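Local coordinates for protein rhamnosidase B (Bacillus sp., PDB 2OKX) that probably hydrolyses terminal alpha-L-rhamnose from rhamnosides with inversion at the anomeric carbon, as a glycoside hydrolase of family 78, at residues G98-R106 / D616-S624; P142-F150 / C568-W576. All blocks are in the same frame, centred on the assembly; numbering follows the deposited sequence.

How the contacts relate
Both contacts are buried and neither belongs to the surface. Contact 2 lies deeper, its centre about 5 Å from the centre of the chain against about 12 Å for contact 1. Each brings a loop of the N-terminal domain onto a loop of the six-hairpin glycosidase domain. Along the chain, contact 2 is nested within the loop that contact 1 closes. Their centres are about 11 Å apart and they touch. Phe102 of 98-106 pairs by backbone with Gln147 of 142-150, and Phe102 CB packs on Val574 CG2. Contact 1 combines apolar and aromatic packing with a direct backbone bond and a bridging water. Contact 2 is mostly polar, with glutamines against a glutamate and backbone carbonyls.

Contact 1 of 2, residues G98-R106 / D616-S624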
loop_
_atom_site.group_PDB
_atom_site.type_symbol
_atom_site.label_atom_id
_atom_site.label_comp_id
_atom_site.label_asym_id
_atom_site.label_seq_id
_atom_site.Cartn_x
_atom_site.Cartn_y
_atom_site.Cartn_z
ATOM N N GLY A 98 11.968 -12.249 6.901
ATOM C CA GLY A 98 12.704 -12.312 8.152
ATOM C C GLY A 98 12.462 -11.070 8.992
ATOM O O GLY A 98 13.134 -10.840 10.000
ATOM N N VAL A 99 11.491 -10.267 8.568
ATOM C CA VAL A 99 11.138 -9.025 9.254
ATOM C C VAL A 99 9.637 -8.816 9.099
ATOM O O VAL A 99 9.091 -9.014 8.012
ATOM C CB VAL A 99 11.876 -7.819 8.624
ATOM C CG1 VAL A 99 11.442 -6.523 9.290
ATOM C CG2 VAL A 99 13.378 -8.004 8.751
ATOM N N SER A 100 8.966 -8.429 10.177
ATOM C CA SER A 100 7.524 -8.202 10.112
ATOM C C SER A 100 7.201 -6.891 9.394
ATOM O O SER A 100 8.016 -5.971 9.381
ATOM C CB SER A 100 6.925 -8.158 11.526
ATOM O OG SER A 100 7.047 -9.404 12.196
ATOM N N ASN A 101 6.020 -6.820 8.777
ATOM C CA ASN A 101 5.578 -5.593 8.111
ATOM C C ASN A 101 4.054 -5.463 8.222
ATOM O O ASN A 101 3.434 -6.161 9.026
ATOM C CB ASN A 101 6.046 -5.530 6.642
ATOM C CG ASN A 101 5.587 -6.718 5.805
ATOM O OD1 ASN A 101 4.431 -7.138 5.869
ATOM N ND2 ASN A 101 6.496 -7.247 4.991
ATOM N N PHE A 102 3.456 -4.574 7.434
ATOM C CA PHE A 102 2.010 -4.342 7.489
ATOM C C PHE A 102 1.141 -5.391 6.792
ATOM O O PHE A 102 -0.086 -5.271 6.793
ATOM C CB PHE A 102 1.665 -2.963 6.910
ATOM C CG PHE A 102 2.153 -1.794 7.732
ATOM C CD1 PHE A 102 3.288 -1.895 8.534
ATOM C CD2 PHE A 102 1.536 -0.550 7.609
ATOM C CE1 PHE A 102 3.808 -0.772 9.192
ATOM C CE2 PHE A 102 2.044 0.578 8.258
ATOM C CZ PHE A 102 3.188 0.466 9.051
ATOM N N TYR A 103 1.756 -6.393 6.168
ATOM C CA TYR A 103 0.987 -7.452 5.516
ATOM C C TYR A 103 1.645 -8.821 5.661
ATOM O O TYR A 103 1.381 -9.748 4.890
ATOM C CB TYR A 103 0.712 -7.132 4.029
ATOM C CG TYR A 103 1.888 -6.683 3.170
ATOM C CD1 TYR A 103 2.977 -7.527 2.926
ATOM C CD2 TYR A 103 1.866 -5.438 2.532
ATOM C CE1 TYR A 103 4.010 -7.142 2.064
ATOM C CE2 TYR A 103 2.890 -5.046 1.668
ATOM C CZ TYR A 103 3.958 -5.904 1.437
ATOM O OH TYR A 103 4.960 -5.525 0.569
ATOM N N TYR A 104 2.486 -8.940 6.683
ATOM C CA TYR A 104 3.197 -10.176 6.968
ATOM C C TYR A 104 3.730 -10.170 8.396
ATOM O O TYR A 104 4.336 -9.194 8.834
ATOM C CB TYR A 104 4.365 -10.354 5.988
ATOM C CG TYR A 104 5.338 -11.441 6.399
ATOM C CD1 TYR A 104 6.529 -11.127 7.056
ATOM C CD2 TYR A 104 5.044 -12.785 6.176
ATOM C CE1 TYR A 104 7.406 -12.131 7.491
ATOM C CE2 TYR A 104 5.909 -13.797 6.602
ATOM C CZ TYR A 104 7.086 -13.462 7.260
ATOM O OH TYR A 104 7.930 -14.460 7.688
ATOM N N LEU A 105 3.484 -11.255 9.124
ATOM C CA LEU A 105 3.978 -11.377 10.494
ATOM C C LEU A 105 5.110 -12.395 10.466
ATOM O O LEU A 105 4.926 -13.528 10.015
ATOM C CB LEU A 105 2.864 -11.833 11.443
ATOM C CG LEU A 105 1.808 -10.775 11.799
ATOM C CD1 LEU A 105 0.862 -10.550 10.619
ATOM C CD2 LEU A 105 1.021 -11.239 13.013
ATOM N N ARG A 106 6.282 -11.984 10.935
ATOM C CA ARG A 106 7.451 -12.855 10.931
ATOM C C ARG A 106 7.187 -14.256 11.472
ATOM O O ARG A 106 6.650 -14.428 12.569
ATOM C CB ARG A 106 8.597 -12.228 11.728
ATOM C CG ARG A 106 9.933 -12.916 11.476
ATOM C CD ARG A 106 11.017 -12.496 12.450
ATOM N NE ARG A 106 12.302 -13.079 12.071
ATOM C CZ ARG A 106 13.429 -12.933 12.759
ATOM N NH1 ARG A 106 13.440 -12.220 13.878
ATOM N NH2 ARG A 106 14.550 -13.489 12.317
ATOM N N ASP A 616 -6.474 -1.344 12.543
ATOM C CA ASP A 616 -6.884 -0.501 11.426
ATOM C C ASP A 616 -6.375 -0.980 10.062
ATOM O O ASP A 616 -6.804 -0.479 9.023
ATOM C CB ASP A 616 -6.484 0.960 11.697
ATOM C CG ASP A 616 -5.058 1.103 12.206
ATOM O OD1 ASP A 616 -4.791 2.086 12.932
ATOM O OD2 ASP A 616 -4.206 0.251 11.875
ATOM N N GLN A 617 -5.454 -1.942 10.075
ATOM C CA GLN A 617 -4.928 -2.560 8.858
ATOM C C GLN A 617 -4.528 -3.987 9.236
ATOM O O GLN A 617 -3.966 -4.212 10.309
ATOM C CB GLN A 617 -3.745 -1.768 8.255
ATOM C CG GLN A 617 -2.904 -0.947 9.220
ATOM C CD GLN A 617 -1.910 -1.784 9.997
ATOM O OE1 GLN A 617 -1.020 -2.413 9.418
ATOM N NE2 GLN A 617 -2.054 -1.794 11.316
ATOM N N VAL A 618 -4.853 -4.949 8.373
ATOM C CA VAL A 618 -4.575 -6.361 8.642
ATOM C C VAL A 618 -4.291 -7.168 7.368
ATOM O O VAL A 618 -4.596 -6.718 6.263
ATOM C CB VAL A 618 -5.790 -7.027 9.339
ATOM C CG1 VAL A 618 -6.138 -6.290 10.624
ATOM C CG2 VAL A 618 -6.996 -7.025 8.389
ATOM N N PRO A 619 -3.650 -8.346 7.503
ATOM C CA PRO A 619 -3.130 -8.922 8.752
ATOM C C PRO A 619 -1.788 -8.223 8.921
ATOM O O PRO A 619 -0.942 -8.283 8.026
ATOM C CB PRO A 619 -2.998 -10.405 8.420
ATOM C CG PRO A 619 -2.631 -10.381 6.966
ATOM C CD PRO A 619 -3.550 -9.317 6.397
ATOM N N SER A 620 -1.593 -7.551 10.054
ATOM C CA SER A 620 -0.373 -6.776 10.249
ATOM C C SER A 620 0.331 -6.899 11.592
ATOM O O SER A 620 -0.273 -7.267 12.603
ATOM C CB SER A 620 -0.688 -5.299 9.993
ATOM O OG SER A 620 0.404 -4.464 10.324
ATOM N N ALA A 621 1.619 -6.563 11.584
ATOM C CA ALA A 621 2.439 -6.601 12.787
ATOM C C ALA A 621 2.420 -5.237 13.470
ATOM O O ALA A 621 3.068 -5.044 14.497
ATOM C CB ALA A 621 3.870 -7.003 12.440
ATOM N N TRP A 622 1.700 -4.279 12.890
ATOM C CA TRP A 622 1.593 -2.959 13.507
ATOM C C TRP A 622 0.291 -2.953 14.296
ATOM O O TRP A 622 -0.792 -2.868 13.716
ATOM C CB TRP A 622 1.564 -1.827 12.467
ATOM C CG TRP A 622 1.368 -0.446 13.087
ATOM C CD1 TRP A 622 1.596 -0.093 14.395
ATOM C CD2 TRP A 622 0.951 0.759 12.420
ATOM N NE1 TRP A 622 1.350 1.247 14.578
ATOM C CE2 TRP A 622 0.953 1.796 13.385
ATOM C CE3 TRP A 622 0.579 1.064 11.103
ATOM C CZ2 TRP A 622 0.597 3.117 13.073
ATOM C CZ3 TRP A 622 0.226 2.379 10.789
ATOM C CH2 TRP A 622 0.238 3.388 11.773
ATOM N N SER A 623 0.405 -3.073 15.614
ATOM C CA SER A 623 -0.765 -3.078 16.481
ATOM C C SER A 623 -1.226 -1.637 16.603
ATOM O O SER A 623 -0.758 -0.889 17.464
ATOM C CB SER A 623 -0.400 -3.646 17.857
ATOM O OG SER A 623 -1.551 -3.790 18.671
ATOM N N SER A 624 -2.142 -1.255 15.720
ATOM C CA SER A 624 -2.666 0.101 15.679
ATOM C C SER A 624 -4.181 0.071 15.557
ATOM O O SER A 624 -4.742 -0.782 14.867
ATOM C CB SER A 624 -2.067 0.848 14.487
ATOM O OG SER A 624 -2.638 2.134 14.344
HETATM O O HOH W 1 -2.243 -5.714 4.815
#
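Phe102 and Trp622 meet close to a bound glycerol that may mark a pocket, where an N-terminal domain loop lies on a loop of the catalytic alpha/alpha-barrel. Their rings cross obliquely, with planes at 40° and Phe102 CE2 3.2 Å from Trp622 CE3. Trp622 CB lies over one face of the phenyl ring, near its rim. Phe102 CG is anti to its carbonyl carbon (chi1 -68°), which swings the ring towards the indole. Ala621 N donates to Asn101 O at 3.2 Å, fairly straight. Ala621 CB presses tightly on Ser100 CB at 3.4 Å. Leu105 CD1 rests against Ser620 C at 3.8 Å. A water donates to both Phe102 O and Val618 O. Each loop is braced from within. Asn101 OD1 accepts from Tyr103 N in an Asx turn. Ser620 OG accepts from Trp622 N at 2.9 Å in an ST turn and donates to Gln617 OE1 at 2.7 Å. Gln617 NE2 in turn binds Asp616 OD2 and Trp622 O, both in its amide plane. Bonded at both ends, the Gln617 amide should be fixed in rotation. One backbone bond and one water thus tie the loops amid largely apolar packing.

Contact 2 of 2, residues P142-F150 / C568-W576; sequences PRMACQQGF and CPSYEQVFW
The side chain of Glu572 crosses that of Gln147 at a slant and runs extended beyond CG. Glu572 CB comes 3.9 Å from Gln147 CG. Glu572 CG packs 3.7 Å from Gln147 CD, and Glu572 CD lies 3.9 Å from the same atom. At the tip the carboxylate is turned only 28° from the plane of the Gln147 amide. Glu572 OE2 meets Gln147 CG at 3.6 Å and accepts from Trp576 NE1 at 2.9 Å. That N-H reaches it from above the carboxylate plane, while OE2 stays in the indole plane. OE1 forms a salt bridge with Arg858 and a hydrogen bond to a bound glycerol, probably from the crystallisation liquor, which is consistent with a pocket at this tip. Gln147 CB also touches Val574 CG2 at 3.8 Å. Next along the same loop, Gln148 CG lies 3.4 Å from Glu572 O. Its amide ends among the carbonyls of Ser570 and Tyr571, and stands nearly perpendicular to the Gln573 amide (81°). Gln148 is steadied at its own carbonyl, which Arg143 grips side-on through NE and NH2. The contact thus sets the loop between strands 130-133 and 153-155 against the loop joining helices 544-559 and 577-590.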
loop_
_atom_site.group_PDB
_atom_site.type_symbol
_atom_site.label_atom_id
_atom_site.label_comp_id
_atom_site.label_asym_id
_atom_site.label_seq_id
_atom_site.Cartn_x
_atom_site.Cartn_y
_atom_site.Cartn_z
ATOM N N PRO A 142 18.177 -2.710 0.213
ATOM C CA PRO A 142 17.312 -1.814 0.987
ATOM C C PRO A 142 15.939 -2.332 1.400
ATOM O O PRO A 142 15.269 -3.042 0.646
ATOM C CB PRO A 142 17.185 -0.583 0.084
ATOM C CG PRO A 142 18.428 -0.624 -0.748
ATOM C CD PRO A 142 18.539 -2.089 -1.074
ATOM N N ARG A 143 15.533 -1.971 2.614
ATOM C CA ARG A 143 14.209 -2.319 3.096
ATOM C C ARG A 143 13.375 -1.384 2.224
ATOM O O ARG A 143 13.710 -0.207 2.074
ATOM C CB ARG A 143 14.058 -1.952 4.577
ATOM C CG ARG A 143 12.653 -2.143 5.138
ATOM C CD ARG A 143 12.241 -3.607 5.186
ATOM N NE ARG A 143 10.808 -3.735 5.437
ATOM C CZ ARG A 143 10.217 -3.510 6.608
ATOM N NH1 ARG A 143 10.931 -3.150 7.668
ATOM N NH2 ARG A 143 8.899 -3.610 6.711
ATOM N N MET A 144 12.309 -1.903 1.635
ATOM C CA MET A 144 11.474 -1.103 0.746
ATOM C C MET A 144 10.738 0.032 1.449
ATOM O O MET A 144 10.802 1.184 1.018
ATOM C CB MET A 144 10.471 -2.010 0.042
ATOM C CG MET A 144 9.745 -1.372 -1.129
ATOM S SD MET A 144 8.916 -2.663 -2.065
ATOM C CE MET A 144 7.663 -1.702 -2.978
ATOM N N ALA A 145 10.042 -0.299 2.528
ATOM C CA ALA A 145 9.283 0.686 3.287
ATOM C C ALA A 145 8.880 0.066 4.612
ATOM O O ALA A 145 8.933 -1.158 4.772
ATOM C CB ALA A 145 8.032 1.101 2.503
ATOM N N CYS A 146 8.464 0.895 5.561
ATOM C CA CYS A 146 8.055 0.363 6.854
ATOM C C CYS A 146 6.893 -0.608 6.679
ATOM O O CYS A 146 6.714 -1.523 7.484
ATOM C CB CYS A 146 7.657 1.495 7.812
ATOM S SG CYS A 146 6.196 2.468 7.334
ATOM N N GLN A 147 6.123 -0.428 5.607
ATOM C CA GLN A 147 4.963 -1.276 5.348
ATOM C C GLN A 147 5.245 -2.527 4.528
ATOM O O GLN A 147 4.499 -3.505 4.611
ATOM C CB GLN A 147 3.865 -0.488 4.605
ATOM C CG GLN A 147 3.467 0.854 5.221
ATOM C CD GLN A 147 4.276 2.011 4.670
ATOM O OE1 GLN A 147 5.279 1.809 3.985
ATOM N NE2 GLN A 147 3.848 3.236 4.975
ATOM N N GLN A 148 6.325 -2.514 3.755
ATOM C CA GLN A 148 6.594 -3.630 2.861
ATOM C C GLN A 148 7.856 -4.469 3.057
ATOM O O GLN A 148 8.444 -4.492 4.135
ATOM C CB GLN A 148 6.541 -3.096 1.428
ATOM C CG GLN A 148 5.437 -2.050 1.229
ATOM C CD GLN A 148 4.976 -1.957 -0.212
ATOM O OE1 GLN A 148 4.838 -0.864 -0.773
ATOM N NE2 GLN A 148 4.730 -3.107 -0.817
ATOM N N GLY A 149 8.249 -5.168 1.993
ATOM C CA GLY A 149 9.423 -6.023 2.042
ATOM C C GLY A 149 10.731 -5.339 1.695
ATOM O O GLY A 149 11.121 -4.370 2.342
ATOM N N PHE A 150 11.402 -5.829 0.657
ATOM C CA PHE A 150 12.691 -5.274 0.251
ATOM C C PHE A 150 12.821 -5.018 -1.247
ATOM O O PHE A 150 12.257 -5.749 -2.061
ATOM C CB PHE A 150 13.813 -6.238 0.661
ATOM C CG PHE A 150 13.877 -6.512 2.136
ATOM C CD1 PHE A 150 14.748 -5.797 2.953
ATOM C CD2 PHE A 150 13.064 -7.480 2.712
ATOM C CE1 PHE A 150 14.810 -6.042 4.321
ATOM C CE2 PHE A 150 13.115 -7.734 4.083
ATOM C CZ PHE A 150 13.990 -7.014 4.888
ATOM N N CYS A 568 -3.074 1.874 -1.395
ATOM C CA CYS A 568 -2.429 2.323 -2.624
ATOM C C CYS A 568 -1.449 1.267 -3.142
ATOM O O CYS A 568 -1.014 0.391 -2.399
ATOM C CB CYS A 568 -1.690 3.648 -2.390
ATOM S SG CYS A 568 -0.405 3.588 -1.112
ATOM N N PRO A 569 -1.094 1.340 -4.434
ATOM C CA PRO A 569 -0.164 0.378 -5.033
ATOM C C PRO A 569 1.315 0.752 -4.911
ATOM O O PRO A 569 2.193 -0.090 -5.111
ATOM C CB PRO A 569 -0.615 0.348 -6.485
ATOM C CG PRO A 569 -0.938 1.802 -6.728
ATOM C CD PRO A 569 -1.712 2.189 -5.471
ATOM N N SER A 570 1.591 2.010 -4.584
ATOM C CA SER A 570 2.970 2.469 -4.477
ATOM C C SER A 570 3.579 2.380 -3.079
ATOM O O SER A 570 4.297 1.425 -2.774
ATOM C CB SER A 570 3.087 3.907 -5.000
ATOM O OG SER A 570 2.229 4.785 -4.291
ATOM N N TYR A 571 3.287 3.363 -2.230
ATOM C CA TYR A 571 3.852 3.402 -0.885
ATOM C C TYR A 571 3.584 2.234 0.057
ATOM O O TYR A 571 4.511 1.762 0.720
ATOM C CB TYR A 571 3.444 4.694 -0.159
ATOM C CG TYR A 571 3.948 5.959 -0.819
ATOM C CD1 TYR A 571 3.226 6.568 -1.844
ATOM C CD2 TYR A 571 5.178 6.511 -0.460
ATOM C CE1 TYR A 571 3.717 7.694 -2.501
ATOM C CE2 TYR A 571 5.682 7.634 -1.111
ATOM C CZ TYR A 571 4.950 8.218 -2.131
ATOM O OH TYR A 571 5.466 9.297 -2.811
ATOM N N GLU A 572 2.347 1.743 0.111
ATOM C CA GLU A 572 2.038 0.692 1.075
ATOM C C GLU A 572 1.533 -0.681 0.619
ATOM O O GLU A 572 2.045 -1.703 1.087
ATOM C CB GLU A 572 1.072 1.268 2.120
ATOM C CG GLU A 572 1.389 2.725 2.479
ATOM C CD GLU A 572 0.723 3.193 3.762
ATOM O OE1 GLU A 572 0.666 4.422 3.987
ATOM O OE2 GLU A 572 0.271 2.340 4.551
ATOM N N GLN A 573 0.538 -0.717 -0.269
ATOM C CA GLN A 573 -0.022 -1.992 -0.729
ATOM C C GLN A 573 -0.586 -2.726 0.493
ATOM O O GLN A 573 -0.550 -3.959 0.576
ATOM C CB GLN A 573 1.062 -2.844 -1.404
ATOM C CG GLN A 573 1.554 -2.291 -2.745
ATOM C CD GLN A 573 2.844 -2.948 -3.227
ATOM O OE1 GLN A 573 3.062 -4.142 -3.027
ATOM N NE2 GLN A 573 3.695 -2.164 -3.884
ATOM N N VAL A 574 -1.113 -1.944 1.431
ATOM C CA VAL A 574 -1.674 -2.463 2.679
ATOM C C VAL A 574 -3.200 -2.456 2.724
ATOM O O VAL A 574 -3.841 -1.511 2.262
ATOM C CB VAL A 574 -1.159 -1.634 3.886
ATOM C CG1 VAL A 574 -1.879 -2.050 5.169
ATOM C CG2 VAL A 574 0.343 -1.830 4.045
ATOM N N PHE A 575 -3.779 -3.513 3.287
ATOM C CA PHE A 575 -5.222 -3.570 3.421
ATOM C C PHE A 575 -5.629 -2.741 4.635
ATOM O O PHE A 575 -5.613 -3.225 5.773
ATOM C CB PHE A 575 -5.708 -5.019 3.581
ATOM C CG PHE A 575 -7.129 -5.140 4.086
ATOM C CD1 PHE A 575 -8.087 -4.174 3.776
ATOM C CD2 PHE A 575 -7.505 -6.221 4.877
ATOM C CE1 PHE A 575 -9.398 -4.287 4.252
ATOM C CE2 PHE A 575 -8.809 -6.346 5.357
ATOM C CZ PHE A 575 -9.757 -5.374 5.046
ATOM N N TRP A 576 -5.964 -1.479 4.388
ATOM C CA TRP A 576 -6.415 -0.595 5.447
ATOM C C TRP A 576 -7.931 -0.733 5.491
ATOM O O TRP A 576 -8.612 -0.579 4.477
ATOM C CB TRP A 576 -6.017 0.850 5.159
ATOM C CG TRP A 576 -4.601 1.178 5.545
ATOM C CD1 TRP A 576 -3.480 1.063 4.768
ATOM C CD2 TRP A 576 -4.170 1.740 6.789
ATOM N NE1 TRP A 576 -2.379 1.536 5.451
ATOM C CE2 TRP A 576 -2.778 1.959 6.693
ATOM C CE3 TRP A 576 -4.829 2.090 7.977
ATOM C CZ2 TRP A 576 -2.032 2.515 7.738
ATOM C CZ3 TRP A 576 -4.086 2.645 9.018
ATOM C CH2 TRP A 576 -2.703 2.852 8.889
#